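Local coordinates for protein Phi class glutathione transferase GSTF1 (Populus tremula x Populus tremuloides, PDB 4RI6) that probably conjugates glutathione to electrophilic compounds, releasing a halide from organic halide substrates, as a phi-class glutathione transferase linked to detoxification, at residues Thr6-Pro11 with Val56-Asp61; Ser17-Thr22 with Ala71-Ile76; Leu23-Val28 with Arg202-Lys207; Ser87-Asp92 with Phe162-Leu167; Asp120-Ser125 with Asn178-Gly183. All coordinates share one frame; numbering follows the deposited sequence. Where two conformers were deposited one is given.

Interaction 1 of 5, residues Thr6-Pro11 with Val56-Asp61; sequences TIYGPP and VPAFKD. With GSH (glutathione), chain C.
Tyr-8, the largest bump, spreads its ring beside the small Ala-58, whose CB sits 4.0 Å from Tyr-8 CD1. The extended Lys-60 chain crosses that ring obliquely, with Lys-60 CE 3.8 Å from Tyr-8 CE1; at the tip, Lys-60 NZ offers Tyr-8 OH only a weak hydrogen bond. On the other face of the sheet Ile-7 CD1 presses to 3.5 Å from Phe-59 CD2, the closest apolar approach here. The antiparallel backbones are tied by Thr-6 N to Lys-60 O (2.8 Å, nearly straight), by the return bond from Lys-60 N to Thr-6 O, and by Tyr-8 N to Ala-58 O. Further along, Gly-9 offers the hollow that Val-56 fills, with Val-56 CG1 4.0 Å from Gly-9 CA; a CB on Gly-9 would clash with Val-56. A cis peptide joins Val-56 to Pro-57, and the N and O of Val-56 both grip the middle, cysteinyl part of glutathione: Val-56 N gives to GSH O2 (2.7 Å), and GSH N2 gives to Val-56 O (3.0 Å). Strand 30-33 flanks strand 5-8, strand 65-67 lies beyond strand 58-60, and helix 14-25 covers Ile-7 and Pro-57.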
# COMPACT_ATOMS: atom_id res chain seq x y z
N THR A 6 11.50 18.38 7.23
CA THR A 6 10.30 19.20 7.11
C THR A 6 9.11 18.32 6.75
O THR A 6 9.17 17.56 5.79
CB THR A 6 10.50 20.26 6.02
OG1 THR A 6 11.63 21.09 6.36
CG2 THR A 6 9.27 21.12 5.86
N ILE A 7 8.03 18.44 7.51
CA ILE A 7 6.80 17.69 7.26
C ILE A 7 5.67 18.68 7.02
O ILE A 7 5.56 19.66 7.75
CB ILE A 7 6.42 16.78 8.45
CG1 ILE A 7 7.61 15.91 8.86
CG2 ILE A 7 5.19 15.96 8.13
CD1 ILE A 7 8.06 14.95 7.82
N TYR A 8 4.83 18.41 6.02
CA TYR A 8 3.69 19.26 5.68
C TYR A 8 2.38 18.60 6.07
O TYR A 8 2.11 17.46 5.66
CB TYR A 8 3.64 19.54 4.17
CG TYR A 8 4.76 20.40 3.66
CD1 TYR A 8 6.02 19.90 3.45
CD2 TYR A 8 4.53 21.74 3.37
CE1 TYR A 8 7.04 20.70 2.97
CE2 TYR A 8 5.53 22.55 2.88
CZ TYR A 8 6.79 22.03 2.69
OH TYR A 8 7.79 22.84 2.20
N GLY A 9 1.56 19.32 6.82
CA GLY A 9 0.20 18.89 7.10
C GLY A 9 -0.19 19.00 8.57
O GLY A 9 0.67 19.18 9.43
N PRO A 10 -1.49 18.86 8.87
CA PRO A 10 -1.99 18.97 10.25
C PRO A 10 -1.93 17.65 11.02
O PRO A 10 -2.18 16.60 10.45
CB PRO A 10 -3.43 19.39 10.05
CG PRO A 10 -3.83 18.70 8.78
CD PRO A 10 -2.58 18.64 7.91
N PRO A 11 -1.66 17.71 12.32
CA PRO A 11 -1.64 16.44 13.04
C PRO A 11 -3.01 15.73 13.13
O PRO A 11 -3.02 14.52 13.38
CB PRO A 11 -1.12 16.83 14.42
CG PRO A 11 -1.04 18.27 14.46
CD PRO A 11 -1.12 18.82 13.11
N VAL A 56 -1.99 15.39 2.03
CA VAL A 56 -0.94 15.47 3.03
C VAL A 56 -0.68 14.08 3.58
O VAL A 56 -1.58 13.28 3.64
CB VAL A 56 -1.32 16.46 4.17
CG1 VAL A 56 -1.40 17.89 3.61
CG2 VAL A 56 -2.63 16.08 4.82
N PRO A 57 0.55 13.80 4.02
CA PRO A 57 1.68 14.70 4.16
C PRO A 57 2.61 14.76 2.97
O PRO A 57 2.52 13.94 2.05
CB PRO A 57 2.43 14.10 5.35
CG PRO A 57 2.26 12.67 5.15
CD PRO A 57 0.84 12.50 4.66
N ALA A 58 3.51 15.73 3.01
CA ALA A 58 4.72 15.71 2.20
C ALA A 58 5.92 15.83 3.13
O ALA A 58 5.80 16.32 4.27
CB ALA A 58 4.70 16.83 1.17
N PHE A 59 7.06 15.39 2.64
CA PHE A 59 8.29 15.32 3.40
C PHE A 59 9.41 15.98 2.59
O PHE A 59 9.51 15.75 1.38
CB PHE A 59 8.63 13.85 3.69
CG PHE A 59 10.01 13.64 4.21
CD1 PHE A 59 11.10 13.63 3.36
CD2 PHE A 59 10.22 13.41 5.56
CE1 PHE A 59 12.38 13.45 3.85
CE2 PHE A 59 11.49 13.21 6.05
CZ PHE A 59 12.57 13.22 5.20
N LYS A 60 10.26 16.77 3.26
CA LYS A 60 11.50 17.29 2.68
C LYS A 60 12.67 17.14 3.64
O LYS A 60 12.53 17.42 4.83
CB LYS A 60 11.39 18.77 2.29
CG LYS A 60 10.33 19.16 1.28
CD LYS A 60 10.47 20.64 0.95
CE LYS A 60 9.40 21.14 -0.00
NZ LYS A 60 9.59 22.57 -0.32
N ASP A 61 13.82 16.71 3.13
CA ASP A 61 15.08 16.94 3.82
C ASP A 61 16.09 17.48 2.79
O ASP A 61 15.71 17.82 1.68
CB ASP A 61 15.57 15.68 4.56
CG ASP A 61 15.94 14.52 3.64
OD1 ASP A 61 16.09 14.70 2.41
OD2 ASP A 61 16.12 13.40 4.17
N1 GSH C . -2.18 7.66 0.64
CA1 GSH C . -1.82 8.96 1.17
C1 GSH C . -0.75 8.93 2.25
O11 GSH C . -0.75 7.94 2.95
O12 GSH C . 0.09 9.84 2.38
CB1 GSH C . -3.13 9.44 1.76
CG1 GSH C . -3.11 10.94 1.83
CD1 GSH C . -4.47 11.43 2.21
OE1 GSH C . -5.51 10.96 1.77
N2 GSH C . -4.42 12.45 3.04
CA2 GSH C . -5.53 13.18 3.56
C2 GSH C . -5.63 14.46 2.77
O2 GSH C . -4.61 14.98 2.39
CB2 GSH C . -5.20 13.40 5.05
SG2 GSH C . -5.77 12.04 6.09
N3 GSH C . -6.86 14.94 2.56
CA3 GSH C . -7.11 16.20 1.89
C3 GSH C . -7.41 16.02 0.42
O31 GSH C . -7.34 14.88 -0.08
O32 GSH C . -7.72 17.03 -0.24

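Interaction 2 of 5, residues Ser17-Thr22 with Ala71-Ile76; sequences SRVLAT and AICRYI
Apolar contacts come first. The two methyls of Val-19 straddle one methyl of Ile-72: Val-19 CG1 and CG2 each lie 4.0 Å from Ile-72 CG2, the side chains crossing at about a right angle. One turn on, Thr-22 CG2, anti to its backbone N, meets Ile-76 CG2 at 4.0 Å. Sulfur contacts fill the middle. Cys-73 SG projects between the turns of the facing helix, 3.8 Å from Val-19 CA and 3.2 Å from Thr-22 OG1. Within helix 14-25, Thr-22 OG1 reaches back to Arg-18 O (2.9 Å) in a hydrogen bond, coming from 26° above the carbonyl plane, so this oxygen holds both the hydroxyl and Thr-22 N. An alanine in place of Thr-22 would probably loosen the fit around Cys-73 SG and Ile-76, with the second grip on Arg-18 O gone. Of the charged ends, Arg-18 turns to Ser-168 and to Ser-69 of the glutathione site, whereas Arg-74 forms salt bridges with Asp-100 and Glu-104 of the second subunit. The helices run almost parallel, 10° apart with axes 9.5 Å from each other, the side-by-side pair that covers one face of the sheet in the thioredoxin-like domain of glutathione transferases.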
# COMPACT_ATOMS: atom_id res chain seq x y z
N SER A 17 -0.22 11.79 10.95
CA SER A 17 0.02 11.15 12.25
C SER A 17 0.92 9.93 12.14
O SER A 17 1.76 9.68 13.00
CB SER A 17 -1.32 10.75 12.90
OG SER A 17 -2.00 11.90 13.39
N ARG A 18 0.74 9.17 11.07
CA ARG A 18 1.59 8.02 10.79
C ARG A 18 3.05 8.46 10.68
O ARG A 18 3.94 7.85 11.26
CB ARG A 18 1.14 7.32 9.51
CG ARG A 18 1.99 6.14 9.11
CD ARG A 18 1.50 5.45 7.82
NE ARG A 18 0.21 4.85 8.10
CZ ARG A 18 -0.97 5.34 7.75
NH1 ARG A 18 -1.08 6.44 7.01
NH2 ARG A 18 -2.06 4.71 8.15
N VAL A 19 3.29 9.55 9.96
CA VAL A 19 4.65 10.02 9.80
C VAL A 19 5.21 10.57 11.12
O VAL A 19 6.37 10.30 11.47
CB VAL A 19 4.73 11.09 8.69
CG1 VAL A 19 6.09 11.75 8.65
CG2 VAL A 19 4.43 10.46 7.35
N LEU A 20 4.40 11.33 11.85
CA LEU A 20 4.85 11.92 13.10
C LEU A 20 5.25 10.85 14.10
O LEU A 20 6.26 10.97 14.78
CB LEU A 20 3.78 12.82 13.71
CG LEU A 20 3.43 14.08 12.93
CD1 LEU A 20 2.35 14.86 13.63
CD2 LEU A 20 4.66 14.96 12.77
N ALA A 21 4.43 9.81 14.21
CA ALA A 21 4.72 8.75 15.15
C ALA A 21 6.04 8.08 14.78
O ALA A 21 6.83 7.73 15.67
CB ALA A 21 3.59 7.74 15.17
N THR A 22 6.28 7.91 13.48
CA THR A 22 7.52 7.31 13.02
C THR A 22 8.73 8.18 13.33
O THR A 22 9.73 7.68 13.84
CB THR A 22 7.44 7.04 11.50
OG1 THR A 22 6.34 6.15 11.26
CG2 THR A 22 8.74 6.42 10.97
N ALA A 71 5.67 5.52 2.29
CA ALA A 71 6.95 5.69 1.61
C ALA A 71 7.86 6.61 2.41
O ALA A 71 9.05 6.35 2.59
CB ALA A 71 6.74 6.25 0.18
N ILE A 72 7.28 7.69 2.91
CA ILE A 72 8.03 8.60 3.77
C ILE A 72 8.58 7.83 4.99
O ILE A 72 9.73 8.01 5.37
CB ILE A 72 7.13 9.77 4.23
CG1 ILE A 72 6.77 10.64 3.01
CG2 ILE A 72 7.84 10.62 5.29
CD1 ILE A 72 5.69 11.64 3.25
N CYS A 73 7.76 6.97 5.57
CA CYS A 73 8.17 6.28 6.79
C CYS A 73 9.25 5.25 6.49
O CYS A 73 10.17 5.08 7.28
CB CYS A 73 6.97 5.61 7.45
SG CYS A 73 5.82 6.80 8.20
N ARG A 74 9.16 4.57 5.34
CA ARG A 74 10.22 3.63 5.01
C ARG A 74 11.54 4.36 4.80
O ARG A 74 12.59 3.88 5.19
CB ARG A 74 9.85 2.80 3.77
CG ARG A 74 9.03 1.58 4.14
CD ARG A 74 8.86 0.59 3.00
NE ARG A 74 7.97 1.11 2.00
CZ ARG A 74 6.66 0.89 1.94
NH1 ARG A 74 6.02 0.11 2.79
NH2 ARG A 74 5.97 1.44 0.98
N TYR A 75 11.49 5.53 4.18
CA TYR A 75 12.71 6.31 3.97
C TYR A 75 13.32 6.71 5.31
O TYR A 75 14.52 6.57 5.53
CB TYR A 75 12.42 7.55 3.14
CG TYR A 75 13.57 8.51 3.07
CD1 TYR A 75 14.72 8.20 2.34
CD2 TYR A 75 13.53 9.73 3.74
CE1 TYR A 75 15.76 9.06 2.27
CE2 TYR A 75 14.58 10.61 3.67
CZ TYR A 75 15.70 10.26 2.94
OH TYR A 75 16.77 11.12 2.84
N ILE A 76 12.47 7.19 6.22
CA ILE A 76 12.92 7.59 7.54
C ILE A 76 13.60 6.41 8.24
O ILE A 76 14.69 6.54 8.81
CB ILE A 76 11.74 8.11 8.38
CG1 ILE A 76 11.25 9.46 7.85
CG2 ILE A 76 12.12 8.25 9.86
CD1 ILE A 76 9.91 9.90 8.38

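Interaction 3 of 5, residues Leu23-Val28 with Arg202-Lys207; sequences LIEKDV and RESWKK
Helix 14-25 finishes in a Schellman motif, with Asp-27 at positive phi, where helix 203-214 begins just after its N-cap residue Arg-202, and the backbones come nearest at Ile-24 CA and Ser-204 CA, 5.7 Å apart. The Glu-25 chain folds at chi2 (-79°) and brings its carboxylate to the edge of the Arg-202 guanidinium. That salt bridge is gripped side-on: Arg-202 NE gives to Glu-25 OE2 (2.9 Å), and Arg-202 NH2 gives to the syn lone pair of Glu-25 OE1 (3.1 Å). Both oxygens lie close to the guanidinium plane, although the two flat groups are tilted 32° apart. Ser-204 OG uses the anti lone pair of Glu-25 OE2 (2.7 Å), and a water links the same oxygen to Ser-204 N. Glu-25 OE1 also takes a bond from Asn-85. Replacing Glu-25 with an alanine would probably leave Arg-202 and Ser-204 less well fixed, and so weaken the join between the helices. Beside the polar cluster, Ile-24 CG2 lies 3.8 Å from Ser-204 CB, and Ile-24 CD1 touches Lys-207 CB. The clamp ties the thioredoxin-like domain to the C-terminal helices, at the domain interface of the glutathione transferase fold.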
# COMPACT_ATOMS: atom_id res chain seq x y z
N LEU A 23 8.63 9.47 13.06
CA LEU A 23 9.72 10.39 13.37
C LEU A 23 10.06 10.31 14.85
O LEU A 23 11.23 10.30 15.22
CB LEU A 23 9.33 11.82 12.99
CG LEU A 23 9.27 12.06 11.48
CD1 LEU A 23 8.52 13.32 11.17
CD2 LEU A 23 10.68 12.13 10.93
N ILE A 24 9.04 10.24 15.70
CA ILE A 24 9.27 10.26 17.14
C ILE A 24 9.90 8.94 17.61
O ILE A 24 10.85 8.94 18.39
CB ILE A 24 7.96 10.53 17.89
CG1 ILE A 24 7.50 11.97 17.61
CG2 ILE A 24 8.16 10.33 19.38
CD1 ILE A 24 6.05 12.25 17.99
N GLU A 25 9.39 7.81 17.10
CA GLU A 25 10.02 6.52 17.35
C GLU A 25 11.47 6.52 16.92
O GLU A 25 12.32 5.93 17.58
CB GLU A 25 9.27 5.41 16.61
CG GLU A 25 7.92 5.05 17.23
CD GLU A 25 8.00 4.15 18.46
OE1 GLU A 25 9.01 3.43 18.64
OE2 GLU A 25 7.03 4.15 19.25
N LYS A 26 11.75 7.17 15.79
CA LYS A 26 13.11 7.17 15.26
C LYS A 26 13.98 8.29 15.81
O LYS A 26 15.14 8.41 15.41
CB LYS A 26 13.08 7.26 13.73
CG LYS A 26 12.45 6.03 13.10
CD LYS A 26 13.18 4.74 13.46
CE LYS A 26 14.67 4.77 13.11
NZ LYS A 26 15.35 3.46 13.35
N ASP A 27 13.44 9.09 16.74
CA ASP A 27 14.18 10.16 17.39
C ASP A 27 14.69 11.17 16.35
O ASP A 27 15.79 11.68 16.47
CB ASP A 27 15.35 9.56 18.19
CG ASP A 27 16.07 10.58 19.06
OD1 ASP A 27 15.43 11.57 19.48
OD2 ASP A 27 17.28 10.37 19.31
N VAL A 28 13.89 11.41 15.32
CA VAL A 28 14.29 12.34 14.27
C VAL A 28 13.65 13.69 14.51
O VAL A 28 12.42 13.80 14.50
CB VAL A 28 13.89 11.83 12.89
CG1 VAL A 28 14.26 12.84 11.82
CG2 VAL A 28 14.56 10.50 12.63
N ARG A 202 1.87 3.67 23.72
CA ARG A 202 3.26 4.06 23.51
C ARG A 202 3.41 5.57 23.64
O ARG A 202 2.52 6.32 23.24
CB ARG A 202 3.73 3.60 22.14
CG ARG A 202 3.74 2.11 22.02
CD ARG A 202 4.29 1.69 20.68
NE ARG A 202 5.72 1.93 20.53
CZ ARG A 202 6.67 1.11 20.95
NH1 ARG A 202 6.35 0.02 21.63
NH2 ARG A 202 7.95 1.39 20.71
N GLU A 203 4.54 6.02 24.18
CA GLU A 203 4.76 7.44 24.38
C GLU A 203 4.76 8.17 23.05
O GLU A 203 4.28 9.30 22.99
CB GLU A 203 6.08 7.68 25.13
CG GLU A 203 6.08 7.23 26.60
CD GLU A 203 5.05 7.97 27.44
OE1 GLU A 203 4.66 9.11 27.07
OE2 GLU A 203 4.62 7.39 28.46
N SER A 204 5.24 7.54 21.98
CA SER A 204 5.28 8.20 20.68
C SER A 204 3.87 8.56 20.26
O SER A 204 3.60 9.69 19.82
CB SER A 204 5.93 7.32 19.61
OG SER A 204 5.21 6.10 19.44
N TRP A 205 2.95 7.62 20.42
CA TRP A 205 1.58 7.86 20.02
C TRP A 205 0.90 8.87 20.94
O TRP A 205 0.14 9.72 20.48
CB TRP A 205 0.79 6.55 19.95
CG TRP A 205 -0.58 6.76 19.33
CD1 TRP A 205 -1.77 6.56 19.94
CD2 TRP A 205 -0.86 7.25 18.01
NE1 TRP A 205 -2.80 6.87 19.08
CE2 TRP A 205 -2.26 7.32 17.89
CE3 TRP A 205 -0.07 7.65 16.93
CZ2 TRP A 205 -2.89 7.77 16.73
CZ3 TRP A 205 -0.70 8.07 15.77
CH2 TRP A 205 -2.09 8.13 15.69
N LYS A 206 1.18 8.80 22.24
CA LYS A 206 0.65 9.80 23.16
C LYS A 206 1.11 11.20 22.78
O LYS A 206 0.35 12.16 22.89
CB LYS A 206 1.07 9.49 24.59
CG LYS A 206 0.47 8.23 25.14
CD LYS A 206 1.04 8.00 26.51
CE LYS A 206 0.38 6.89 27.23
NZ LYS A 206 1.04 6.81 28.57
N LYS A 207 2.36 11.32 22.32
CA LYS A 207 2.88 12.63 21.94
C LYS A 207 2.17 13.15 20.70
O LYS A 207 1.87 14.33 20.62
CB LYS A 207 4.39 12.57 21.74
CG LYS A 207 5.14 12.36 23.03
CD LYS A 207 6.64 12.39 22.89
CE LYS A 207 7.31 12.11 24.23
NZ LYS A 207 8.70 12.63 24.28
O HOH W 1 7.03 5.15 21.93

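Interaction 4 of 5, residues Ser87-Asp92 with Phe162-Leu167; sequences SLYGTD and FSFADL
A loop carbonyl takes part in starting a helix here: Phe-164 N, in the first turn of helix 164-179, gives its hydrogen to Leu-88 O at 2.7 Å, within the carbonyl plane. The next amide is served from inside the turn, Ala-165 N bonding to Ser-163 OG (3.0 Å), while Ser-163 N goes to the anti lone pair of Asp-166 OD2. Asp-166 OD1 has its own partners, Trp-195 and the backbone of Leu-157, so the carboxylate is fixed at both oxygens. Leu-88, with CG anti to its backbone N, lies alongside Phe-162 and points the same way, its CD1 3.8 Å from Phe-162 CE2 and 4.2 Å from Leu-167 CD1. Tyr-89 meets Phe-164 with its first torsion off the staggered positions (chi1 -138°). The two rings are nearly parallel, 16° between planes, but slid apart with centroids 5.2 Å from each other, so they barely overlap; the closest atoms are Tyr-89 CE2 and Phe-164 CD2, 3.3 Å apart. The Tyr-89 hydroxyl is held beyond them by Asp-100 and Arg-74. Two waters bridge Phe-162 O to Ser-87, one at Ser-87 O and the other at Ser-87 OG, which also binds Glu-161. Ser-163 and Asp-166 make up an N-terminal capping box, a known feature of this helix in the all-helical domain of glutathione transferases.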
# COMPACT_ATOMS: atom_id res chain seq x y z
N SER A 87 14.62 -1.27 15.67
CA SER A 87 13.92 -2.44 15.16
C SER A 87 12.59 -2.10 14.51
O SER A 87 11.86 -3.01 14.11
CB SER A 87 13.67 -3.44 16.28
OG SER A 87 12.58 -3.03 17.07
N LEU A 88 12.26 -0.81 14.38
CA LEU A 88 10.89 -0.43 14.00
C LEU A 88 10.46 -1.08 12.68
O LEU A 88 9.31 -1.51 12.55
CB LEU A 88 10.77 1.10 13.91
CG LEU A 88 9.36 1.65 13.62
CD1 LEU A 88 8.35 1.28 14.72
CD2 LEU A 88 9.41 3.15 13.44
N TYR A 89 11.37 -1.15 11.72
CA TYR A 89 11.08 -1.79 10.43
C TYR A 89 12.10 -2.92 10.21
O TYR A 89 12.57 -3.16 9.09
CB TYR A 89 11.10 -0.77 9.29
CG TYR A 89 9.99 -0.92 8.26
CD1 TYR A 89 9.74 -2.13 7.63
CD2 TYR A 89 9.20 0.17 7.90
CE1 TYR A 89 8.73 -2.25 6.68
CE2 TYR A 89 8.18 0.06 6.98
CZ TYR A 89 7.96 -1.14 6.36
OH TYR A 89 6.95 -1.22 5.41
N GLY A 90 12.40 -3.62 11.30
CA GLY A 90 13.35 -4.72 11.27
C GLY A 90 14.80 -4.27 11.24
O GLY A 90 15.10 -3.08 11.25
N THR A 91 15.70 -5.25 11.20
CA THR A 91 17.14 -4.97 11.19
C THR A 91 17.87 -5.73 10.10
O THR A 91 19.10 -5.66 10.01
CB THR A 91 17.77 -5.35 12.52
OG1 THR A 91 17.62 -6.76 12.72
CG2 THR A 91 17.11 -4.58 13.65
N ASP A 92 17.13 -6.48 9.30
CA ASP A 92 17.73 -7.16 8.15
C ASP A 92 16.64 -7.49 7.14
O ASP A 92 15.48 -7.15 7.34
CB ASP A 92 18.53 -8.41 8.57
CG ASP A 92 17.71 -9.46 9.33
OD1 ASP A 92 16.47 -9.45 9.31
OD2 ASP A 92 18.34 -10.33 9.98
N PHE A 162 7.05 -4.52 18.79
CA PHE A 162 6.34 -3.44 18.11
C PHE A 162 7.04 -3.13 16.80
O PHE A 162 8.27 -3.05 16.76
CB PHE A 162 6.26 -2.18 18.99
CG PHE A 162 5.54 -1.01 18.35
CD1 PHE A 162 4.16 -0.96 18.31
CD2 PHE A 162 6.26 0.07 17.86
CE1 PHE A 162 3.50 0.13 17.76
CE2 PHE A 162 5.61 1.16 17.30
CZ PHE A 162 4.23 1.19 17.25
N SER A 163 6.28 -2.96 15.72
CA SER A 163 6.88 -2.64 14.44
C SER A 163 6.08 -1.58 13.73
O SER A 163 4.99 -1.20 14.17
CB SER A 163 6.97 -3.87 13.54
OG SER A 163 5.74 -4.17 12.93
N PHE A 164 6.61 -1.14 12.59
CA PHE A 164 5.88 -0.21 11.76
C PHE A 164 4.51 -0.77 11.35
O PHE A 164 3.57 -0.01 11.13
CB PHE A 164 6.69 0.18 10.51
CG PHE A 164 6.03 1.24 9.72
CD1 PHE A 164 5.98 2.53 10.20
CD2 PHE A 164 5.36 0.96 8.54
CE1 PHE A 164 5.33 3.51 9.54
CE2 PHE A 164 4.70 1.95 7.86
CZ PHE A 164 4.70 3.23 8.36
N ALA A 165 4.39 -2.09 11.25
CA ALA A 165 3.10 -2.67 10.92
C ALA A 165 2.06 -2.27 11.96
O ALA A 165 0.95 -1.88 11.60
CB ALA A 165 3.19 -4.17 10.82
N ASP A 166 2.41 -2.37 13.24
CA ASP A 166 1.47 -1.96 14.29
C ASP A 166 1.24 -0.45 14.25
O ASP A 166 0.10 0.02 14.31
CB ASP A 166 1.99 -2.38 15.65
CG ASP A 166 2.39 -3.83 15.68
OD1 ASP A 166 1.49 -4.71 15.69
OD2 ASP A 166 3.60 -4.09 15.71
N LEU A 167 2.34 0.29 14.11
CA LEU A 167 2.29 1.75 14.09
C LEU A 167 1.31 2.23 13.03
O LEU A 167 0.50 3.12 13.29
CB LEU A 167 3.69 2.32 13.86
CG LEU A 167 3.87 3.83 13.97
CD1 LEU A 167 5.33 4.17 14.23
CD2 LEU A 167 3.37 4.56 12.70
O HOH W 2 9.96 -4.70 15.23
O HOH W 3 10.14 -1.84 18.49

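Interaction 5 of 5, residues Asp120-Ser125 with Asn178-Gly183; sequences DLLFSS and NSTDKG
Two helix ends of the all-helical C-terminal domain meet at the protein surface: the last turn of helix 93-122, and the end of helix 164-179 with the ST turn at Thr-180 that follows. Leu-122 carries much of the contact. Its CB points across to the other segment, and CG stands anti to the carbonyl carbon (chi1 -62°), which brings CG to 4.1 Å from Thr-180 CG2. There the side chain forks. Leu-122 CD1 settles between two residues, 3.9 Å from Ser-179 CB and just as far from Thr-180 CG2. Leu-122 CD2 turns to the backbone and stops 3.4 Å from Ser-179 O. The preceding Leu-121 has nearly the same torsions and sends its CD1 to the same methyl, Thr-180 CG2, at 3.9 Å, and to Lys-182 CG at 4.0 Å. Thr-180 CG2 is thus the methyl shared by both leucines, met by each at about a right angle. Helix 130-150 closes in from one side, where Ile-133 touches both Leu-121 and Lys-182. The chain at Lys-182 is held in place locally: Lys-182 NZ pairs with the syn lone pair of Asp-181 OD1 in a salt bridge. Thr-180 OG1 bonds to Leu-176 O one turn back, and its position between backbone N and carbonyl carbon (chi1 79°) also lets it accept from Lys-182 N at 2.9 Å.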
# COMPACT_ATOMS: atom_id res chain seq x y z
N ASP A 120 -16.19 9.13 6.85
CA ASP A 120 -17.62 9.37 6.80
C ASP A 120 -18.18 9.82 8.14
O ASP A 120 -19.10 10.63 8.18
CB ASP A 120 -18.36 8.13 6.31
CG ASP A 120 -18.10 7.85 4.84
OD1 ASP A 120 -17.58 8.74 4.13
OD2 ASP A 120 -18.42 6.74 4.39
N LEU A 121 -17.59 9.32 9.23
CA LEU A 121 -18.08 9.64 10.56
C LEU A 121 -17.50 10.90 11.18
O LEU A 121 -18.15 11.48 12.06
CB LEU A 121 -17.81 8.47 11.52
CG LEU A 121 -18.53 7.18 11.18
CD1 LEU A 121 -17.96 6.06 12.01
CD2 LEU A 121 -20.00 7.35 11.46
N LEU A 122 -16.31 11.31 10.76
CA LEU A 122 -15.61 12.41 11.42
C LEU A 122 -15.17 13.56 10.54
O LEU A 122 -14.89 14.65 11.07
CB LEU A 122 -14.38 11.86 12.14
CG LEU A 122 -14.71 10.84 13.24
CD1 LEU A 122 -13.44 10.19 13.73
CD2 LEU A 122 -15.46 11.49 14.38
N PHE A 123 -15.08 13.33 9.22
CA PHE A 123 -14.53 14.33 8.31
C PHE A 123 -15.30 14.49 7.03
O PHE A 123 -14.72 14.81 6.01
CB PHE A 123 -13.09 13.98 7.96
CG PHE A 123 -12.19 13.94 9.14
CD1 PHE A 123 -11.76 15.12 9.73
CD2 PHE A 123 -11.82 12.72 9.69
CE1 PHE A 123 -10.95 15.08 10.83
CE2 PHE A 123 -11.01 12.68 10.81
CZ PHE A 123 -10.58 13.87 11.38
N SER A 124 -16.61 14.27 7.06
CA SER A 124 -17.43 14.40 5.88
C SER A 124 -18.28 15.66 5.97
O SER A 124 -18.66 16.07 7.06
CB SER A 124 -18.33 13.19 5.71
OG SER A 124 -19.05 13.30 4.50
N SER A 125 -18.60 16.26 4.82
CA SER A 125 -19.48 17.42 4.80
C SER A 125 -20.95 17.07 4.62
O SER A 125 -21.81 17.93 4.73
CB SER A 125 -19.06 18.40 3.71
OG SER A 125 -17.92 19.11 4.13
N ASN A 178 -11.77 6.01 19.82
CA ASN A 178 -11.92 7.11 20.78
C ASN A 178 -12.84 8.21 20.33
O ASN A 178 -13.22 9.06 21.14
CB ASN A 178 -10.56 7.70 21.09
CG ASN A 178 -9.64 6.71 21.75
OD1 ASN A 178 -8.56 6.44 21.25
ND2 ASN A 178 -10.09 6.15 22.86
N SER A 179 -13.21 8.21 19.05
CA SER A 179 -14.03 9.31 18.51
C SER A 179 -15.29 8.85 17.78
O SER A 179 -16.03 9.68 17.26
CB SER A 179 -13.17 10.18 17.58
OG SER A 179 -12.11 10.78 18.32
N THR A 180 -15.57 7.55 17.76
CA THR A 180 -16.80 7.04 17.16
C THR A 180 -17.42 6.02 18.09
O THR A 180 -16.83 5.68 19.11
CB THR A 180 -16.57 6.39 15.80
OG1 THR A 180 -16.06 5.06 15.96
CG2 THR A 180 -15.64 7.24 14.95
N ASP A 181 -18.59 5.51 17.73
CA ASP A 181 -19.18 4.44 18.52
C ASP A 181 -18.86 3.07 17.91
O ASP A 181 -19.53 2.07 18.20
CB ASP A 181 -20.70 4.66 18.68
CG ASP A 181 -21.48 4.50 17.39
OD1 ASP A 181 -20.89 4.28 16.32
OD2 ASP A 181 -22.72 4.59 17.48
N LYS A 182 -17.79 3.01 17.13
CA LYS A 182 -17.37 1.76 16.50
C LYS A 182 -16.23 1.08 17.25
O LYS A 182 -15.67 0.08 16.78
CB LYS A 182 -16.94 2.01 15.05
CG LYS A 182 -17.98 2.72 14.20
CD LYS A 182 -19.35 2.06 14.26
CE LYS A 182 -20.31 2.80 13.36
NZ LYS A 182 -21.71 2.65 13.78
N GLY A 183 -15.87 1.61 18.40
CA GLY A 183 -14.74 1.10 19.16
C GLY A 183 -14.89 -0.35 19.56
O GLY A 183 -13.89 -1.04 19.71

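How the interactions relate
Interactions 1, 2 and 3 interlock along the chain, each opening before the previous one closes, and they form one continuous core. Strand 5-8 leads into helix 14-25, which serves both interaction 2 and interaction 3; the centres of the three lie 10 to 16 Å apart, and Leu-23 touches both Ile-7 and Ile-76. Interaction 4 is nested in the loop closed by interaction 3 and meets it where Phe-162 lies against Arg-202 in a cation-pi contact. Phe-164 packs on Thr-22 and Cys-73, so the thioredoxin-like and helical domains share one interior. Interaction 5, about 28 Å from interaction 4 between centres, uses the far end of the same helix 164-179 and touches none of the others.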